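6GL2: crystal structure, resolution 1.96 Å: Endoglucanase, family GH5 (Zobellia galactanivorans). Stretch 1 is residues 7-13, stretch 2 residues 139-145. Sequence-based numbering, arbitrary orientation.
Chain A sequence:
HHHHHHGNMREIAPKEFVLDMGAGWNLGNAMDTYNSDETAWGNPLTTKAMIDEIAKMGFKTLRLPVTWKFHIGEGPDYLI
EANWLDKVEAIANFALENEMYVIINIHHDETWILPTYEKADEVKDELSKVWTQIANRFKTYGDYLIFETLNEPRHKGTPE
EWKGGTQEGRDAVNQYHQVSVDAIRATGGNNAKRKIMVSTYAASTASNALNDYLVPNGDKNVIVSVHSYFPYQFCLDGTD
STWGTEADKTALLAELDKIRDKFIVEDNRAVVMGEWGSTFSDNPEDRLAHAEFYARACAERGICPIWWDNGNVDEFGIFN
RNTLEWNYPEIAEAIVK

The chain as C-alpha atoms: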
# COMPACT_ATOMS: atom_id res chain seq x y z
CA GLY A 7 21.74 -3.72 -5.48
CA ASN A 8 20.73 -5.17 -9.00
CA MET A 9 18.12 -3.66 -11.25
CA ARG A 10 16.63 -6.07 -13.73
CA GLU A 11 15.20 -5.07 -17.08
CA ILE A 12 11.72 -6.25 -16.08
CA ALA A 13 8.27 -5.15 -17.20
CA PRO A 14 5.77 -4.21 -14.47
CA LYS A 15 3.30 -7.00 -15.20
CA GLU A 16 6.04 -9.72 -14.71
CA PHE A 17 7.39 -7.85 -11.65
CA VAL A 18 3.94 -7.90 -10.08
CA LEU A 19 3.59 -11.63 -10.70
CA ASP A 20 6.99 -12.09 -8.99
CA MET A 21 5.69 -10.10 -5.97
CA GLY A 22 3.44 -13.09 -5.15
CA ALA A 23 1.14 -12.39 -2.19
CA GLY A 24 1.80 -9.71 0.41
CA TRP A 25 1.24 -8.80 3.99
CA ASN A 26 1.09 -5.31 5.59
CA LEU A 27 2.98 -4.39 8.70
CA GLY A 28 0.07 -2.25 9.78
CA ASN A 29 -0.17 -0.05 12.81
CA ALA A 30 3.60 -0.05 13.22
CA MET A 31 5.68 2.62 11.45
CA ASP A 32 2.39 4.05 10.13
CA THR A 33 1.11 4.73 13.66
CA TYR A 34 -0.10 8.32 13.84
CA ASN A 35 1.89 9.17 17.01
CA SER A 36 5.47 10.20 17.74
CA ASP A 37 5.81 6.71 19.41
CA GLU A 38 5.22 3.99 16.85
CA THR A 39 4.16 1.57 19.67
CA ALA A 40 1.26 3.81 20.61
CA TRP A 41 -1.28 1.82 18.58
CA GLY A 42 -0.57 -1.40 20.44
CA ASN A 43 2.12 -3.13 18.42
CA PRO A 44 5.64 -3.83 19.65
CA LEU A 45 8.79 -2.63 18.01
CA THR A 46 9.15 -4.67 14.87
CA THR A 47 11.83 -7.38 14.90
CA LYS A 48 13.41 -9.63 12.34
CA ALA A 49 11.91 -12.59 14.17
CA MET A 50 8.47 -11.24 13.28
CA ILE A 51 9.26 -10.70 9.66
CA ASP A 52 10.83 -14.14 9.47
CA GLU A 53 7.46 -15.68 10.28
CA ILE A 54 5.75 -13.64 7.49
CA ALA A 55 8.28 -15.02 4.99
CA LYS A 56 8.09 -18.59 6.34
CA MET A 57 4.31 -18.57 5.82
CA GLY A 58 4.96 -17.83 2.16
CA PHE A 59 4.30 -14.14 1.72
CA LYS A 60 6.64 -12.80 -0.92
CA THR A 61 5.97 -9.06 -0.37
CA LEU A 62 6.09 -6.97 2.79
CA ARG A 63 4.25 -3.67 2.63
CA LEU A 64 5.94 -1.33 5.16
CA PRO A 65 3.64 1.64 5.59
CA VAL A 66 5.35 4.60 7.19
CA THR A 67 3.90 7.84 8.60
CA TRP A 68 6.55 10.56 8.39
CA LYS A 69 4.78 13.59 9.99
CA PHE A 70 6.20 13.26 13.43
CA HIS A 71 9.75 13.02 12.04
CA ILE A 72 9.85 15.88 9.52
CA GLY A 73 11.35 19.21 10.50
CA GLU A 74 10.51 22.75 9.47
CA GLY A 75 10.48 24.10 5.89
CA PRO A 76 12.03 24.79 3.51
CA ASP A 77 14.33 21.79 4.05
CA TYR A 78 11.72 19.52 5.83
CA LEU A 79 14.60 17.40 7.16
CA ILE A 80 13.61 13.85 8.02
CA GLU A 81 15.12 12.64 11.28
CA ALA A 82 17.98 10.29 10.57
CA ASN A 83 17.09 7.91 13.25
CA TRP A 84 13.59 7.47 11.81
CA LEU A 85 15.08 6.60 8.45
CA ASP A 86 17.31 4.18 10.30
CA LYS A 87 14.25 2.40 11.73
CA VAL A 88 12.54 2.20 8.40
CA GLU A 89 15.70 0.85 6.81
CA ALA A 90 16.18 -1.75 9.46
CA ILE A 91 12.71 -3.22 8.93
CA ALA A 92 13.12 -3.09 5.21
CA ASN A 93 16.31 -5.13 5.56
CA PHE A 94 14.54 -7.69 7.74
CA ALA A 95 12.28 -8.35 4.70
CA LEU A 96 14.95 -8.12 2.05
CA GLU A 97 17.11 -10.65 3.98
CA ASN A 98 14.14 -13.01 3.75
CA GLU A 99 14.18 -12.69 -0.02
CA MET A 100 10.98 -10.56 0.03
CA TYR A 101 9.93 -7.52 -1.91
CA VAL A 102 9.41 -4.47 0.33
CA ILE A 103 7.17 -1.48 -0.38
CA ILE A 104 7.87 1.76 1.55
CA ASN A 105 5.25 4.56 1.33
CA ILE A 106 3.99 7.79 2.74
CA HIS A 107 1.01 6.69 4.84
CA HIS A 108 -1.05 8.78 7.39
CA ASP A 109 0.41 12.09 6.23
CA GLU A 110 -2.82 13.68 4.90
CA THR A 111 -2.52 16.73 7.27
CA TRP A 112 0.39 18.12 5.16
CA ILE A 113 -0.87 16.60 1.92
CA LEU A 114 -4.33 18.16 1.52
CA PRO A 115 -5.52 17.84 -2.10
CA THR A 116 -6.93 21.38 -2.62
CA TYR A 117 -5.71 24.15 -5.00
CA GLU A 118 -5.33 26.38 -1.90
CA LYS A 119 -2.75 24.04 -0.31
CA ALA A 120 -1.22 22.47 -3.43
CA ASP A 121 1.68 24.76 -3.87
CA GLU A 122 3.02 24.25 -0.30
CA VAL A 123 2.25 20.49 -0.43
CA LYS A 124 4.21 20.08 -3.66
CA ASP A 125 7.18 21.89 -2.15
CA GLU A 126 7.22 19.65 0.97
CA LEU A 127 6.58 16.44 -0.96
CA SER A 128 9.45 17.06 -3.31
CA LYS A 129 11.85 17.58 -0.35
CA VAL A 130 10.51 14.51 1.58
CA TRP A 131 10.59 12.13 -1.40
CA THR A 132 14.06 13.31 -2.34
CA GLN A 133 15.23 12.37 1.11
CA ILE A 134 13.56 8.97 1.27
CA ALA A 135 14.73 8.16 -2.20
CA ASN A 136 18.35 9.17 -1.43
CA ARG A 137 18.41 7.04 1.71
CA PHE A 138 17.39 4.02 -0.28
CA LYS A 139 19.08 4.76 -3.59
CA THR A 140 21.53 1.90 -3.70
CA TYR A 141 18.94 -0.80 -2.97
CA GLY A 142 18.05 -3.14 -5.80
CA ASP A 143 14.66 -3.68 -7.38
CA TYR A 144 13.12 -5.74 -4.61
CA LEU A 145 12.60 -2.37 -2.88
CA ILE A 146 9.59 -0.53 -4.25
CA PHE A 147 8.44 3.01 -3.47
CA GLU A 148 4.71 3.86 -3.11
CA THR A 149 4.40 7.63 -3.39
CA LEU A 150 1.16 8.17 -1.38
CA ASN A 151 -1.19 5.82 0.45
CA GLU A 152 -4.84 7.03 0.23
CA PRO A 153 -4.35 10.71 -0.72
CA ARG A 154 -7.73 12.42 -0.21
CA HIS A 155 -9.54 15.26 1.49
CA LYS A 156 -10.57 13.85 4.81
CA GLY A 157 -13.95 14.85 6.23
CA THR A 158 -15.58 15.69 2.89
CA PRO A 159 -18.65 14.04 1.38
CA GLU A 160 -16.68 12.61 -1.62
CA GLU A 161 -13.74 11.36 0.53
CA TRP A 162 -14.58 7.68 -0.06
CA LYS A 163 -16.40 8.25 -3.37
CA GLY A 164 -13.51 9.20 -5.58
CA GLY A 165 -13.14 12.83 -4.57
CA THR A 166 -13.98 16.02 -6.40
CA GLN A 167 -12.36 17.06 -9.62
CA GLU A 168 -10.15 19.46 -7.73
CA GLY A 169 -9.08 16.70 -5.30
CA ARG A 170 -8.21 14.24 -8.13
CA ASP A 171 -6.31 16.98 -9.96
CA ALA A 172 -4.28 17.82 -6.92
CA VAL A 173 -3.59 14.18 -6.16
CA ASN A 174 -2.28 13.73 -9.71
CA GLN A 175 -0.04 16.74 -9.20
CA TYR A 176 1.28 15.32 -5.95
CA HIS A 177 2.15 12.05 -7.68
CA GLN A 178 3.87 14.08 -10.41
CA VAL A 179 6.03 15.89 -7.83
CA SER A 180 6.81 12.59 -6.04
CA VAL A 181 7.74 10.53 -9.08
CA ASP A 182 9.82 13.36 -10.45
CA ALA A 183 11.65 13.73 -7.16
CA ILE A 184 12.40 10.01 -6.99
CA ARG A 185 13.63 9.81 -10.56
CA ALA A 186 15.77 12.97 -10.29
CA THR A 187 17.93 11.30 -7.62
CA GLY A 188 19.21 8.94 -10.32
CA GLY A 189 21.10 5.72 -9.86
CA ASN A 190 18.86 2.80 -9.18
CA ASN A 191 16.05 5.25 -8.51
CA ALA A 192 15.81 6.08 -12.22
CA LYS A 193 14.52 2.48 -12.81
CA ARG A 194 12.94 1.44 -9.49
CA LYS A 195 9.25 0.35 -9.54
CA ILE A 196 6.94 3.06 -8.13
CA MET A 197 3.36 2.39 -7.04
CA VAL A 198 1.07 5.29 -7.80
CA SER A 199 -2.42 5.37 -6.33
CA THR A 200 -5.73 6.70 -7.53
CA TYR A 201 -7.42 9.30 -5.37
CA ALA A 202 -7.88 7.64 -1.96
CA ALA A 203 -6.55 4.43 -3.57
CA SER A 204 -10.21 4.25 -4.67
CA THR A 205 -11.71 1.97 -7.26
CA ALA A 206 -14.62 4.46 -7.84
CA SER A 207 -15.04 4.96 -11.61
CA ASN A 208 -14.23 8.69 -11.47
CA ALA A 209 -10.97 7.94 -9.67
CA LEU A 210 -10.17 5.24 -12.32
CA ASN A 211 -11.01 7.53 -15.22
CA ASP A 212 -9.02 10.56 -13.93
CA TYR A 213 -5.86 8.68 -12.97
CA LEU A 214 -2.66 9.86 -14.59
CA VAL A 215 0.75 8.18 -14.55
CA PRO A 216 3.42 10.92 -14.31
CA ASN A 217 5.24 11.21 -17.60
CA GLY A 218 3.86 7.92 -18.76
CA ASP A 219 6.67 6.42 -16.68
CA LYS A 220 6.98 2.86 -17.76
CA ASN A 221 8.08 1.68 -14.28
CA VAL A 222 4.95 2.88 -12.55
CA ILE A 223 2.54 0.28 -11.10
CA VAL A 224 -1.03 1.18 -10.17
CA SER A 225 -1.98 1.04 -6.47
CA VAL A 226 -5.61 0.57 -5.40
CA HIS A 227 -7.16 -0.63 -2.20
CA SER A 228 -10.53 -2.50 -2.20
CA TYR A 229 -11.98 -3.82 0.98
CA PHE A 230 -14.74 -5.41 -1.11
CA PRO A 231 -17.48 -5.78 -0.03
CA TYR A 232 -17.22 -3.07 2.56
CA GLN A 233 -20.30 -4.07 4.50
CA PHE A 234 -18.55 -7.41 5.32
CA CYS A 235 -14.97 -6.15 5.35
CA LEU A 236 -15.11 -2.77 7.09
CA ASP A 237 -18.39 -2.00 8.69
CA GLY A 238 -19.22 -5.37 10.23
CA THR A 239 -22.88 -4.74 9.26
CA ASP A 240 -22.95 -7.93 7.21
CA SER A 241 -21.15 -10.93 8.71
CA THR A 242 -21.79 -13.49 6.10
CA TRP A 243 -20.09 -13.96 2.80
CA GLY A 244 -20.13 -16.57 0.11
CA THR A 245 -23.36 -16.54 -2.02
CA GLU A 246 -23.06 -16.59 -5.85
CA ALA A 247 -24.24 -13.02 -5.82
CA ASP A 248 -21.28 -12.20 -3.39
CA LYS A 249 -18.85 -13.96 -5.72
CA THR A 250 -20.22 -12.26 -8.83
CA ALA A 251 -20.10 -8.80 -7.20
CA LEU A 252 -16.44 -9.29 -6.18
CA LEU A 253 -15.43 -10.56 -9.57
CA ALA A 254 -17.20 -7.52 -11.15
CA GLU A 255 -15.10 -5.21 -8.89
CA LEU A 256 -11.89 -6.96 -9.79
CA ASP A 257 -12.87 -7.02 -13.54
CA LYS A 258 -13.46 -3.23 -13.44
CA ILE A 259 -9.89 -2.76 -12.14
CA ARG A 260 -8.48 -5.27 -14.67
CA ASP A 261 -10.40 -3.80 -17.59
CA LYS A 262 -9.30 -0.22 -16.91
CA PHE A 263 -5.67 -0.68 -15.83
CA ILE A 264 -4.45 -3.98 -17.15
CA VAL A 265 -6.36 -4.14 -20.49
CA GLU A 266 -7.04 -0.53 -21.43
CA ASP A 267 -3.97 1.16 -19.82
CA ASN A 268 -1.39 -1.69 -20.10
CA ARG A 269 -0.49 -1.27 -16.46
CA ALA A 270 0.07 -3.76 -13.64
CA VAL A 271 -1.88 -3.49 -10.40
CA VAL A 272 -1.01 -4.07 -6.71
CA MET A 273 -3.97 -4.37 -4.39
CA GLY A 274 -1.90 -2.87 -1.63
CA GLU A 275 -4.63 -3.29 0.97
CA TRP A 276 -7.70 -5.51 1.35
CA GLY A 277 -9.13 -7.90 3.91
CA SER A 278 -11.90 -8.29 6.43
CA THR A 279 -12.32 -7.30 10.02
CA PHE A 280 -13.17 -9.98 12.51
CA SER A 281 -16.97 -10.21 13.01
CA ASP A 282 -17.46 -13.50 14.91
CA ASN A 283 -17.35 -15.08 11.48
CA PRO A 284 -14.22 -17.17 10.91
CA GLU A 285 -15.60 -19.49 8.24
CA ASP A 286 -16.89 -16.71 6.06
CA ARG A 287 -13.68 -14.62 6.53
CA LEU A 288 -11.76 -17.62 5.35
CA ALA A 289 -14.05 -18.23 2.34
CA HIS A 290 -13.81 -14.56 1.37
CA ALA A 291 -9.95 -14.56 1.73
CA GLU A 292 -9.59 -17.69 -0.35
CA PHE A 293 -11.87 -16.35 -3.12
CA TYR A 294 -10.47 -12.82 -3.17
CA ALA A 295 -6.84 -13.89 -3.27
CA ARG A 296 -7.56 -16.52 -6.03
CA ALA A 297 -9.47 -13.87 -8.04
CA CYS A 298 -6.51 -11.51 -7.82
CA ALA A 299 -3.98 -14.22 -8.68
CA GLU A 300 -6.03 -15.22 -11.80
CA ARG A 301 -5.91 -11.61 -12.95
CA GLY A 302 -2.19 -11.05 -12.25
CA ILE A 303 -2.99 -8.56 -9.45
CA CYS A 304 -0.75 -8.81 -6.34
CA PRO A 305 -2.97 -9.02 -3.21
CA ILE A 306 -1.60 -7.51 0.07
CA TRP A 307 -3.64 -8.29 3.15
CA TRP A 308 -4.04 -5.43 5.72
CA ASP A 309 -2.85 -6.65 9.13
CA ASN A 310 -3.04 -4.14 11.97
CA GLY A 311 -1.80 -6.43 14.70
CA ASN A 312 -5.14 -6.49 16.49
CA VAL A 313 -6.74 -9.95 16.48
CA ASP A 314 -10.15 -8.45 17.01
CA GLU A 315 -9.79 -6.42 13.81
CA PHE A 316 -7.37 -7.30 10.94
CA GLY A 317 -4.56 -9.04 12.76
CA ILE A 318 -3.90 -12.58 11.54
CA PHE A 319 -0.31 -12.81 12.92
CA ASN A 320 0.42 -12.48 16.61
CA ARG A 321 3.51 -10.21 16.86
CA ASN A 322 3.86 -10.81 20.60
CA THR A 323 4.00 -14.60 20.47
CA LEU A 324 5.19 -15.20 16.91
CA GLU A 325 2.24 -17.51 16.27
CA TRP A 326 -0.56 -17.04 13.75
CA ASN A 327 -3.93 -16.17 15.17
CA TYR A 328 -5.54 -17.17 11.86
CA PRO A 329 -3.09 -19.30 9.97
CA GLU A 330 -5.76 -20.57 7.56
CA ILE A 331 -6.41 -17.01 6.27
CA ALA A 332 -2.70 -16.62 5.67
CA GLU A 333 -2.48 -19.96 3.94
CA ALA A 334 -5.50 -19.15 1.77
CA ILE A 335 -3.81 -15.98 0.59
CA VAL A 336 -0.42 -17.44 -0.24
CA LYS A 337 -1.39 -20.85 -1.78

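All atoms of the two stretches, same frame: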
# COMPACT_ATOMS: atom_id res chain seq x y z
N GLY A 7 21.80 -5.05 -4.75
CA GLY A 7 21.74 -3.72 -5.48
C GLY A 7 21.37 -3.77 -6.97
O GLY A 7 21.45 -2.70 -7.63
N ASN A 8 20.99 -4.97 -7.51
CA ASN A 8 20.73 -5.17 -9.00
C ASN A 8 19.33 -4.75 -9.43
O ASN A 8 18.33 -4.96 -8.71
CB ASN A 8 21.12 -6.61 -9.60
CG ASN A 8 19.89 -7.45 -10.16
N MET A 9 19.32 -4.05 -10.55
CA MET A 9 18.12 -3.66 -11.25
C MET A 9 17.98 -4.51 -12.51
O MET A 9 18.70 -4.33 -13.54
CB MET A 9 18.11 -2.20 -11.62
CG MET A 9 18.52 -1.30 -10.45
SD MET A 9 17.32 -1.36 -9.10
CE MET A 9 15.81 -0.66 -9.76
N ARG A 10 17.04 -5.38 -12.50
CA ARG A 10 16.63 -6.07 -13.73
C ARG A 10 16.02 -5.18 -14.77
O ARG A 10 15.48 -4.13 -14.49
CB ARG A 10 15.68 -7.18 -13.42
CG ARG A 10 16.15 -8.27 -12.49
CD ARG A 10 15.04 -9.13 -11.97
NE ARG A 10 14.30 -8.47 -10.88
CZ ARG A 10 13.33 -9.05 -10.21
NH1 ARG A 10 12.89 -10.26 -10.50
NH2 ARG A 10 12.82 -8.36 -9.15
N GLU A 11 16.06 -5.64 -16.04
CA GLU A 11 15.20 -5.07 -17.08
C GLU A 11 13.98 -6.02 -16.96
O GLU A 11 14.05 -7.22 -17.23
CB GLU A 11 15.83 -5.14 -18.49
CG GLU A 11 17.06 -4.21 -18.65
CD GLU A 11 16.77 -2.74 -18.84
OE1 GLU A 11 17.75 -1.95 -19.08
OE2 GLU A 11 15.59 -2.33 -18.83
N ILE A 12 12.89 -5.51 -16.36
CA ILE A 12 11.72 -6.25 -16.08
C ILE A 12 10.48 -5.41 -16.18
O ILE A 12 10.40 -4.35 -15.60
CB ILE A 12 11.80 -6.98 -14.72
CG1 ILE A 12 10.62 -7.95 -14.50
CG2 ILE A 12 12.00 -5.97 -13.56
CD1 ILE A 12 10.78 -8.87 -13.32
N ALA A 13 9.50 -5.88 -16.95
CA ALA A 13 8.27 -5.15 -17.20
C ALA A 13 7.43 -5.23 -15.89
O ALA A 13 7.39 -6.25 -15.21
CB ALA A 13 7.47 -5.82 -18.36
N LYS A 139 18.67 4.74 -2.18
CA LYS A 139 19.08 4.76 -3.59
C LYS A 139 19.88 3.62 -4.08
O LYS A 139 19.65 3.15 -5.19
CB LYS A 139 19.85 6.04 -3.89
CG LYS A 139 20.20 6.27 -5.37
CD LYS A 139 20.23 7.78 -5.77
CE LYS A 139 21.28 8.56 -5.04
NZ LYS A 139 21.36 9.99 -5.43
N THR A 140 20.67 3.00 -3.23
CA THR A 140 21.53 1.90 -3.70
C THR A 140 20.86 0.57 -3.62
O THR A 140 21.41 -0.46 -4.05
CB THR A 140 22.83 1.83 -2.95
OG1 THR A 140 22.63 1.47 -1.57
CG2 THR A 140 23.65 3.13 -3.16
N TYR A 141 19.65 0.47 -3.05
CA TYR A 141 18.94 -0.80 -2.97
C TYR A 141 18.50 -1.25 -4.37
O TYR A 141 18.20 -0.45 -5.20
CB TYR A 141 17.71 -0.69 -2.00
CG TYR A 141 18.13 -0.65 -0.58
CD1 TYR A 141 18.64 0.40 0.01
CD2 TYR A 141 18.03 -1.79 0.16
CE1 TYR A 141 19.09 0.37 1.34
CE2 TYR A 141 18.46 -1.83 1.48
CZ TYR A 141 18.95 -0.73 2.08
OH TYR A 141 19.42 -0.75 3.38
N GLY A 142 18.48 -2.53 -4.55
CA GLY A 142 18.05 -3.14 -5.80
C GLY A 142 16.53 -3.21 -5.92
O GLY A 142 15.79 -2.56 -5.15
N ASP A 143 16.05 -3.85 -6.94
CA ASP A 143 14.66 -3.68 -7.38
C ASP A 143 13.62 -4.49 -6.57
O ASP A 143 12.45 -4.40 -6.83
CB ASP A 143 14.52 -3.98 -8.91
CG ASP A 143 14.76 -5.39 -9.27
OD1 ASP A 143 14.77 -6.31 -8.49
OD2 ASP A 143 14.81 -5.67 -10.55
N TYR A 144 14.06 -5.19 -5.52
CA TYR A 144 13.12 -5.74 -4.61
C TYR A 144 12.55 -4.65 -3.68
O TYR A 144 11.51 -4.94 -3.05
CB TYR A 144 13.71 -6.91 -3.79
CG TYR A 144 13.78 -8.21 -4.59
CD1 TYR A 144 14.71 -8.41 -5.59
CD2 TYR A 144 12.97 -9.23 -4.23
CE1 TYR A 144 14.75 -9.63 -6.33
CE2 TYR A 144 13.01 -10.47 -4.93
CZ TYR A 144 13.89 -10.60 -5.95
OH TYR A 144 13.95 -11.81 -6.68
N LEU A 145 13.18 -3.49 -3.63
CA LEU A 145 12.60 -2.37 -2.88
C LEU A 145 11.82 -1.49 -3.86
O LEU A 145 12.37 -1.00 -4.84
CB LEU A 145 13.77 -1.58 -2.18
CG LEU A 145 13.30 -0.41 -1.35
CD1 LEU A 145 12.41 -0.89 -0.21
CD2 LEU A 145 14.47 0.50 -0.86
O HOH W 1 17.11 -7.78 -8.59
O HOH W 2 14.63 -3.26 -12.02
O HOH W 3 11.50 -12.22 -7.97

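Asp-143 organises this contact. Its CA-to-CB bond points toward the first stretch, it is buried, and its carboxylate takes hydrogen bonds from both the backbone and the side chain of a single residue, Arg-10. The backbone Arg-10 N donates to Asp-143 OD2 at 3.0 Å. The guanidinium adds a salt bridge with two good hydrogen bonds, Arg-10 NE to Asp-143 OD2 at 2.9 Å and Arg-10 NH2 to Asp-143 OD1 at 2.9 Å, so the carboxylate lies at the edge of the guanidinium, near its plane. A further hydrogen bond from Arg-10 NE to Asp-143 OD1, at 3.3 Å, is weak.

Water completes the set. Water 1 donates to Asp-143 OD1 (2.8 Å) and to Asn-8 O (3.1 Å), while water 2 donates to Asp-143 OD2 (2.8 Å) and to Arg-10 O (2.8 Å). Each carboxylate oxygen thus shares a water with a backbone carbonyl of the first stretch. Asn-8 O also accepts from Asp-143 N at 3.1 Å, a direct backbone bond that fixes the same aspartate at its main chain.

The rule at Gly-142 is steric. Asn-8 O sits 3.4 Å from Gly-142 CA, and a CB there would point toward the first stretch and clash with that oxygen at 2.8 Å. Gly-142 also opens a type I turn, closed by Leu-145 N donating to Gly-142 O at 3.2 Å, which places Asp-143 and Tyr-144 at its middle positions.

Met-9 packs against the same aspartate: Met-9 CE lies 3.7 Å from Asp-143 CB, a carbon-to-carbon contact, and Met-9 SD lies 3.5 Å from Asp-143 N, the amide that already donates to Asn-8 O. Tyr-144 CE1 covers one face of the guanidinium, 3.6 Å from Arg-10 NH2. Tyr-144 OH hydrogen-bonds water 3 at 2.8 Å, and that water accepts only weakly from Arg-10 NH1, at 3.5 Å.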